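Local coordinates for protein Phenylalanine/tyrosine ammonia-lyase (Rhodosporidium toruloides, PDB 1Y2M) that catalyses the non-oxidative deamination of L-phenylalanine and L-tyrosine to trans-cinnamic and p-coumaric acid, releasing ammonium, at residues S92-S97 / V183-L188; E163-A168 / I199-P204. All coordinates share one frame; numbering follows the deposited sequence.

Contact 1: S92-S97 / V183-L188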
loop_
_atom_site.group_PDB
_atom_site.type_symbol
_atom_site.label_atom_id
_atom_site.label_comp_id
_atom_site.label_asym_id
_atom_site.label_seq_id
_atom_site.Cartn_x
_atom_site.Cartn_y
_atom_site.Cartn_z
ATOM N N SER B 92 25.641 -26.729 -33.320
ATOM C CA SER B 92 27.059 -26.584 -33.102
ATOM C C SER B 92 27.387 -25.598 -31.983
ATOM O O SER B 92 28.291 -25.819 -31.203
ATOM C CB SER B 92 27.756 -26.149 -34.397
ATOM O OG SER B 92 29.123 -25.875 -34.143
ATOM N N LYS B 93 26.650 -24.507 -31.905
ATOM C CA LYS B 93 26.809 -23.562 -30.818
ATOM C C LYS B 93 26.497 -24.232 -29.459
ATOM O O LYS B 93 27.261 -24.114 -28.485
ATOM C CB LYS B 93 25.851 -22.410 -31.068
ATOM C CG LYS B 93 26.121 -21.177 -30.279
ATOM C CD LYS B 93 24.881 -20.286 -30.276
ATOM C CE LYS B 93 24.348 -20.017 -31.669
ATOM N NZ LYS B 93 23.510 -18.794 -31.727
ATOM N N ILE B 94 25.380 -24.963 -29.404
ATOM C CA ILE B 94 25.032 -25.686 -28.179
ATOM C C ILE B 94 26.115 -26.676 -27.855
ATOM O O ILE B 94 26.671 -26.670 -26.745
ATOM C CB ILE B 94 23.633 -26.362 -28.269
ATOM C CG1 ILE B 94 22.552 -25.284 -28.298
ATOM C CG2 ILE B 94 23.389 -27.292 -27.084
ATOM C CD1 ILE B 94 21.173 -25.740 -28.901
ATOM N N ASP B 95 26.452 -27.526 -28.831
ATOM C CA ASP B 95 27.412 -28.597 -28.561
ATOM C C ASP B 95 28.768 -28.011 -28.145
ATOM O O ASP B 95 29.423 -28.523 -27.249
ATOM C CB ASP B 95 27.566 -29.550 -29.756
ATOM C CG ASP B 95 26.210 -30.246 -30.201
ATOM O OD1 ASP B 95 25.103 -30.095 -29.561
ATOM O OD2 ASP B 95 26.276 -30.957 -31.248
ATOM N N LYS B 96 29.192 -26.928 -28.790
ATOM C CA LYS B 96 30.509 -26.363 -28.502
ATOM C C LYS B 96 30.660 -25.780 -27.090
ATOM O O LYS B 96 31.770 -25.761 -26.550
ATOM C CB LYS B 96 30.909 -25.349 -29.583
ATOM C CG LYS B 96 31.431 -26.055 -30.851
ATOM C CD LYS B 96 31.704 -25.111 -32.013
ATOM C CE LYS B 96 32.322 -25.891 -33.180
ATOM N NZ LYS B 96 33.638 -26.544 -32.842
ATOM N N SER B 97 29.573 -25.306 -26.483
ATOM C CA SER B 97 29.675 -24.795 -25.100
ATOM C C SER B 97 29.843 -25.947 -24.130
ATOM O O SER B 97 30.587 -25.853 -23.148
ATOM C CB SER B 97 28.466 -23.906 -24.670
ATOM O OG SER B 97 27.253 -24.599 -24.773
ATOM N N VAL B 183 24.465 -26.493 -21.587
ATOM C CA VAL B 183 23.459 -27.534 -21.391
ATOM C C VAL B 183 23.300 -28.297 -22.711
ATOM O O VAL B 183 23.150 -27.675 -23.777
ATOM C CB VAL B 183 22.124 -26.914 -20.957
ATOM C CG1 VAL B 183 21.044 -28.000 -20.840
ATOM C CG2 VAL B 183 22.267 -26.152 -19.588
ATOM N N ARG B 184 23.313 -29.629 -22.662
ATOM C CA ARG B 184 23.225 -30.417 -23.890
ATOM C C ARG B 184 21.896 -30.293 -24.618
ATOM O O ARG B 184 20.836 -30.111 -24.027
ATOM C CB ARG B 184 23.444 -31.891 -23.628
ATOM C CG ARG B 184 24.816 -32.290 -23.040
ATOM C CD ARG B 184 24.744 -33.736 -22.538
ATOM N NE ARG B 184 23.892 -33.803 -21.358
ATOM C CZ ARG B 184 23.197 -34.863 -20.950
ATOM N NH1 ARG B 184 23.265 -36.024 -21.589
ATOM N NH2 ARG B 184 22.447 -34.758 -19.852
ATOM N N LEU B 185 21.973 -30.475 -25.927
ATOM C CA LEU B 185 20.798 -30.484 -26.765
ATOM C C LEU B 185 19.790 -31.537 -26.319
ATOM O O LEU B 185 18.589 -31.258 -26.312
ATOM C CB LEU B 185 21.183 -30.745 -28.210
ATOM C CG LEU B 185 20.053 -30.699 -29.218
ATOM C CD1 LEU B 185 19.394 -29.326 -29.233
ATOM C CD2 LEU B 185 20.589 -31.074 -30.606
ATOM N N VAL B 186 20.253 -32.704 -25.904
ATOM C CA VAL B 186 19.350 -33.740 -25.440
ATOM C C VAL B 186 18.464 -33.286 -24.263
ATOM O O VAL B 186 17.293 -33.714 -24.145
ATOM C CB VAL B 186 20.116 -35.026 -25.106
ATOM C CG1 VAL B 186 21.004 -34.852 -23.934
ATOM C CG2 VAL B 186 19.152 -36.149 -24.893
ATOM N N VAL B 187 19.010 -32.430 -23.405
ATOM C CA VAL B 187 18.270 -31.857 -22.290
ATOM C C VAL B 187 17.173 -30.899 -22.817
ATOM O O VAL B 187 16.025 -30.884 -22.328
ATOM C CB VAL B 187 19.213 -31.146 -21.300
ATOM C CG1 VAL B 187 18.448 -30.375 -20.234
ATOM C CG2 VAL B 187 20.125 -32.143 -20.665
ATOM N N LEU B 188 17.524 -30.072 -23.795
ATOM C CA LEU B 188 16.561 -29.138 -24.344
ATOM C C LEU B 188 15.458 -29.909 -25.040
ATOM O O LEU B 188 14.262 -29.585 -24.885
ATOM C CB LEU B 188 17.221 -28.158 -25.340
ATOM C CG LEU B 188 18.440 -27.395 -24.798
ATOM C CD1 LEU B 188 18.777 -26.281 -25.844
ATOM C CD2 LEU B 188 18.253 -26.856 -23.428
HETATM O O HOH W 1 24.628 -30.879 -27.014
#
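I94 carries most of the packing between helix 88-107 and the turn that opens helix 185-197, and it illustrates how one branched side chain can serve two kinds of neighbour. From CB, which points at the opposite segment, the branches part. CG2, anti to the backbone N, lies against main chain: it is 3.3 Å from V183 O and 3.7 Å from L185 N. Covered in this way, V183 O is a buried carbonyl for which no polar partner is found. The longer branch, through CG1, extends (chi2 159°) to set CD1 against two leucines, tip to tip with L188 CD1 at 3.9 Å and across L185 CD1 at 4.0 Å. An alanine here would probably open a gap beside both leucine tips and uncover the V183 carbonyl.

One residue on, where D95 is exposed, the link becomes polar and indirect. D95 OD1 accepts a bond of 2.7 Å from the water oxygen, which in turn takes the L185 N-H at 2.9 Å. R184 is the N-cap, so this amide belongs to the first turn, where the carboxylate's charge may be favourable to the helix dipole. R184 itself turns away to a salt bridge with E264. Behind the contact, V183 and L188 rest on L176 of helix 162-176, while V187 packs against helix 264-269.

Contact 2: E163-A168 / I199-P204; sequences EVVRGA and ITPIVP
T200 OG1 and R166 NH1 hold the same water, whose oxygen lies 2.8 Å from the hydroxyl and accepts the guanidinium N-H at 2.9 Å; a weak bond from the water to I199 O makes a third link. The setting is a helix laid on an outermost strand of a small antiparallel sheet: helix 162-176 meets strand 200-201 of the PAL/histidase fold. R166 reaches the water because its chain bends at chi3 (54°), while its CG passes 3.9 Å from T200 OG1. The guanidinium is tied down further by bonds from NH1 to L195 O and from NH2 to A75 O, which should restrict its turning.

In 199-204, T200 and V203 both point at the helix, whereas I199 and I202 point away from it and touch strand 232-237. V165 is the apolar counterpart on the helix, and T200 CG2 comes within 3.5 Å of its CB. With V165 CG1 anti to the backbone N (chi1 180°), the two methyls of V165 diverge: CG1 sits 3.8 Å from P201 CD, and CG2 lies 4.0 Å from V203 CG2.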
loop_
_atom_site.group_PDB
_atom_site.type_symbol
_atom_site.label_atom_id
_atom_site.label_comp_id
_atom_site.label_asym_id
_atom_site.label_seq_id
_atom_site.Cartn_x
_atom_site.Cartn_y
_atom_site.Cartn_z
ATOM N N GLU B 163 -0.522 -23.533 -18.011
ATOM C CA GLU B 163 -0.057 -22.657 -19.099
ATOM C C GLU B 163 1.242 -21.933 -18.719
ATOM O O GLU B 163 2.107 -21.674 -19.567
ATOM C CB GLU B 163 -1.129 -21.628 -19.543
ATOM C CG GLU B 163 -1.589 -20.667 -18.490
ATOM C CD GLU B 163 -2.572 -19.585 -18.972
ATOM O OE1 GLU B 163 -3.372 -19.893 -19.853
ATOM O OE2 GLU B 163 -2.535 -18.410 -18.510
ATOM N N VAL B 164 1.381 -21.575 -17.443
ATOM C CA VAL B 164 2.551 -20.860 -17.020
ATOM C C VAL B 164 3.747 -21.774 -17.129
ATOM O O VAL B 164 4.816 -21.393 -17.609
ATOM C CB VAL B 164 2.365 -20.349 -15.586
ATOM C CG1 VAL B 164 3.690 -19.878 -14.987
ATOM C CG2 VAL B 164 1.344 -19.188 -15.614
ATOM N N VAL B 165 3.552 -23.001 -16.678
ATOM C CA VAL B 165 4.607 -24.028 -16.775
ATOM C C VAL B 165 5.044 -24.297 -18.209
ATOM O O VAL B 165 6.245 -24.333 -18.508
ATOM C CB VAL B 165 4.252 -25.336 -16.041
ATOM C CG1 VAL B 165 5.400 -26.352 -16.191
ATOM C CG2 VAL B 165 3.940 -25.040 -14.575
ATOM N N ARG B 166 4.073 -24.419 -19.118
ATOM C CA ARG B 166 4.404 -24.603 -20.531
ATOM C C ARG B 166 5.177 -23.406 -21.089
ATOM O O ARG B 166 6.174 -23.581 -21.792
ATOM C CB ARG B 166 3.129 -24.768 -21.360
ATOM C CG ARG B 166 2.523 -26.209 -21.202
ATOM C CD ARG B 166 1.369 -26.440 -22.119
ATOM N NE ARG B 166 1.669 -26.166 -23.529
ATOM C CZ ARG B 166 2.164 -27.061 -24.384
ATOM N NH1 ARG B 166 2.471 -28.295 -23.989
ATOM N NH2 ARG B 166 2.411 -26.736 -25.649
ATOM N N GLY B 167 4.717 -22.186 -20.781
ATOM C CA GLY B 167 5.424 -21.000 -21.242
ATOM C C GLY B 167 6.853 -20.965 -20.690
ATOM O O GLY B 167 7.785 -20.585 -21.387
ATOM N N ALA B 168 7.021 -21.449 -19.448
ATOM C CA ALA B 168 8.323 -21.456 -18.799
ATOM C C ALA B 168 9.265 -22.420 -19.465
ATOM O O ALA B 168 10.431 -22.126 -19.693
ATOM C CB ALA B 168 8.179 -21.829 -17.341
ATOM N N ILE B 199 3.025 -33.077 -21.506
ATOM C CA ILE B 199 3.431 -33.459 -20.125
ATOM C C ILE B 199 3.829 -32.168 -19.422
ATOM O O ILE B 199 4.737 -31.493 -19.880
ATOM C CB ILE B 199 4.617 -34.408 -20.146
ATOM C CG1 ILE B 199 4.274 -35.688 -20.911
ATOM C CG2 ILE B 199 5.009 -34.714 -18.698
ATOM C CD1 ILE B 199 5.469 -36.545 -21.173
ATOM N N THR B 200 3.128 -31.794 -18.356
ATOM C CA THR B 200 3.346 -30.513 -17.695
ATOM C C THR B 200 3.603 -30.775 -16.213
ATOM O O THR B 200 2.754 -31.340 -15.504
ATOM C CB THR B 200 2.146 -29.543 -17.818
ATOM O OG1 THR B 200 1.706 -29.416 -19.171
ATOM C CG2 THR B 200 2.546 -28.166 -17.337
ATOM N N PRO B 201 4.838 -30.463 -15.776
ATOM C CA PRO B 201 5.179 -30.653 -14.391
ATOM C C PRO B 201 4.235 -29.952 -13.436
ATOM O O PRO B 201 3.798 -28.842 -13.699
ATOM C CB PRO B 201 6.585 -30.087 -14.301
ATOM C CG PRO B 201 7.181 -30.317 -15.648
ATOM C CD PRO B 201 6.008 -30.053 -16.582
ATOM N N ILE B 202 3.974 -30.605 -12.322
ATOM C CA ILE B 202 3.196 -30.023 -11.254
ATOM C C ILE B 202 4.201 -29.276 -10.372
ATOM O O ILE B 202 5.146 -29.885 -9.831
ATOM C CB ILE B 202 2.455 -31.120 -10.451
ATOM C CG1 ILE B 202 1.421 -31.787 -11.317
ATOM C CG2 ILE B 202 1.834 -30.556 -9.182
ATOM C CD1 ILE B 202 0.357 -30.890 -11.865
ATOM N N VAL B 203 4.032 -27.964 -10.256
ATOM C CA VAL B 203 5.027 -27.135 -9.613
ATOM C C VAL B 203 4.315 -26.295 -8.557
ATOM O O VAL B 203 3.241 -25.790 -8.805
ATOM C CB VAL B 203 5.648 -26.189 -10.691
ATOM C CG1 VAL B 203 6.699 -25.236 -10.106
ATOM C CG2 VAL B 203 6.218 -26.963 -11.877
ATOM N N PRO B 204 4.906 -26.163 -7.373
ATOM C CA PRO B 204 4.276 -25.302 -6.359
ATOM C C PRO B 204 4.078 -23.862 -6.846
ATOM O O PRO B 204 4.912 -23.312 -7.538
ATOM C CB PRO B 204 5.307 -25.321 -5.202
ATOM C CG PRO B 204 6.043 -26.620 -5.396
ATOM C CD PRO B 204 6.161 -26.771 -6.897
HETATM O O HOH W 2 3.144 -29.594 -21.526
#

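Overall arrangement
The four segments alternate along the chain, but the two contacts do not touch: their centres are 23 Å apart and their nearest atoms about 10 Å. Two helices join them. Helix 162-176 supplies contact 2 near its start and, at its end, L176, against which side chains of contact 1 rest; helix 185-197 begins at contact 1 and leads to strand 200-201. Contact 1 lies nearer the probable cinnamate site, the V183 side chain being about 9 Å from that of N270 and about 11 Å from that of N397. Contact 2 is structural packing away from such sites, although the chain beyond it soon reaches A211 and G213, joined by the imidazolinone cross-link in the mature enzyme.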